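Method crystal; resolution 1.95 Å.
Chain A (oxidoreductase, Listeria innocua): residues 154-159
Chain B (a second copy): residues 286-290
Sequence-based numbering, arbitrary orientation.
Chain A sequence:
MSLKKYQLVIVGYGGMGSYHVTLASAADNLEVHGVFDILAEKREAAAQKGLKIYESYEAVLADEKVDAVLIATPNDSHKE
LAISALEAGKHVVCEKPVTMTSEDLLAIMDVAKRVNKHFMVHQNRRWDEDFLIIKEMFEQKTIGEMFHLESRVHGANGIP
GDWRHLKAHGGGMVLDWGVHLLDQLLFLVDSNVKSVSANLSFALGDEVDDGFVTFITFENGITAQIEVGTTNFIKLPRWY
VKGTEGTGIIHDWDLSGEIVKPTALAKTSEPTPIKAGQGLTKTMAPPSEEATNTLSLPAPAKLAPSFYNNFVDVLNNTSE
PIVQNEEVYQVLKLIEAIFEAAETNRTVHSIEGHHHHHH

Chain A, residues 154-159: HGANGI
Chain B, residues 286-290: PPSEE

This is a small loop-to-loop contact between two copies of one protein, held by two hydrogen bonds that both run through Glu289(B) and padded by a proline against an alanine. It buries 301 Å², both sides summed.

The register is set by two CA pairs, Asn157(A) to Ser288(B) at 4.5 Å and Ala156(A) to Glu289(B) at 5.4 Å, so residue numbers rise in one stretch as they fall in the other. Chain A is extended at Gly155(A) (phi/psi -169/175), then bends through Ala156(A) (-131/54), Asn157(A) (-116/-1) and Gly158(A) (75/-159). Chain B runs extended through Pro287(B) (-83/157, C-gamma endo) and Ser288(B) (-144/135) before turning at Glu289(B) (-72/-23).

Glu289(B), with chi1 m, chi2 t and chi3 -165°, sends its carboxylate back to the chain A backbone, where OE1 accepts from Ala156(A) N at 2.9 Å and 158°. Asn157(A) reciprocates: its CA-to-CB bond points away, but chi1 m and chi2 -36° bring OD1 within 3.0 Å of Glu289(B) N, the donor, at 166°. Each bond thus pairs a side-chain oxygen with a backbone amide of the partner. Ala156(A) O lies only 3.2 Å from Ser288(B) N, yet the angle is too poor for a hydrogen bond.

Pro287(B) points its CB toward chain A and meets Ala156(A), CB to CB at 4.4 Å, while the aliphatic CG of Glu289(B) comes 3.9 Å from the same Ala156(A) CB.

The glycines allow close approach. Gly155(A) CA sits 3.2 Å from Glu289(B) OE1, and an ideal CB built on Gly155(A) would clash with that oxygen. At Gly158(A), positive phi already favours glycine, and an ideal CB would be tight against Pro287(B) CD at 3.3 Å.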

# COMPACT_ATOMS: atom_id res chain seq x y z
N HIS A 154 0.05 10.91 -7.60
CA HIS A 154 -1.33 10.68 -7.99
C HIS A 154 -1.88 11.91 -8.69
O HIS A 154 -1.51 13.04 -8.37
CB HIS A 154 -2.19 10.43 -6.75
CG HIS A 154 -2.06 9.05 -6.17
ND1 HIS A 154 -2.78 8.64 -5.07
CD2 HIS A 154 -1.32 7.98 -6.56
CE1 HIS A 154 -2.47 7.39 -4.79
NE2 HIS A 154 -1.60 6.96 -5.67
N GLY A 155 -2.80 11.70 -9.62
CA GLY A 155 -3.49 12.81 -10.29
C GLY A 155 -4.64 12.26 -11.09
O GLY A 155 -4.81 11.05 -11.14
N ALA A 156 -5.45 13.13 -11.69
CA ALA A 156 -6.51 12.64 -12.56
C ALA A 156 -6.51 13.35 -13.90
O ALA A 156 -7.52 13.90 -14.33
CB ALA A 156 -7.86 12.75 -11.87
N ASN A 157 -5.36 13.33 -14.58
CA ASN A 157 -5.23 13.96 -15.88
C ASN A 157 -4.93 12.97 -17.02
O ASN A 157 -4.84 13.37 -18.19
CB ASN A 157 -4.17 15.08 -15.83
CG ASN A 157 -4.68 16.32 -15.10
OD1 ASN A 157 -5.85 16.68 -15.21
ND2 ASN A 157 -3.79 16.98 -14.36
N GLY A 158 -4.82 11.69 -16.68
CA GLY A 158 -4.56 10.66 -17.68
C GLY A 158 -3.13 10.68 -18.18
O GLY A 158 -2.24 11.19 -17.50
N ILE A 159 -2.91 10.12 -19.37
CA ILE A 159 -1.59 10.09 -20.01
C ILE A 159 -1.49 11.26 -21.01
O ILE A 159 -2.35 11.39 -21.88
CB ILE A 159 -1.33 8.72 -20.72
CG1 ILE A 159 -1.30 7.57 -19.71
CG2 ILE A 159 -0.03 8.74 -21.55
CD1 ILE A 159 -1.29 6.20 -20.37
N PRO B 286 -11.34 9.64 -20.58
CA PRO B 286 -10.17 10.49 -20.27
C PRO B 286 -10.45 11.48 -19.14
O PRO B 286 -11.33 12.34 -19.29
CB PRO B 286 -9.93 11.23 -21.59
CG PRO B 286 -10.42 10.31 -22.63
CD PRO B 286 -11.61 9.62 -22.03
N PRO B 287 -9.74 11.35 -18.01
CA PRO B 287 -10.04 12.23 -16.89
C PRO B 287 -9.36 13.59 -17.00
O PRO B 287 -8.36 13.74 -17.70
CB PRO B 287 -9.50 11.45 -15.69
CG PRO B 287 -8.38 10.63 -16.23
CD PRO B 287 -8.63 10.42 -17.70
N SER B 288 -9.93 14.57 -16.31
CA SER B 288 -9.32 15.89 -16.17
C SER B 288 -9.62 16.42 -14.78
O SER B 288 -10.75 16.33 -14.31
CB SER B 288 -9.85 16.86 -17.23
OG SER B 288 -9.21 18.11 -17.11
N GLU B 289 -8.59 16.97 -14.14
CA GLU B 289 -8.72 17.53 -12.79
C GLU B 289 -9.50 18.84 -12.77
O GLU B 289 -10.05 19.21 -11.74
CB GLU B 289 -7.34 17.74 -12.16
CG GLU B 289 -6.69 16.46 -11.65
CD GLU B 289 -5.33 16.71 -11.01
OE1 GLU B 289 -4.58 15.73 -10.82
OE2 GLU B 289 -5.01 17.87 -10.68
N GLU B 290 -9.53 19.53 -13.91
CA GLU B 290 -10.21 20.83 -14.04
C GLU B 290 -11.73 20.72 -14.06
O GLU B 290 -12.43 21.68 -13.74
CB GLU B 290 -9.74 21.55 -15.31
CG GLU B 290 -8.33 22.12 -15.23
CD GLU B 290 -8.02 23.06 -16.39
OE1 GLU B 290 -8.06 22.60 -17.55
OE2 GLU B 290 -7.73 24.25 -16.13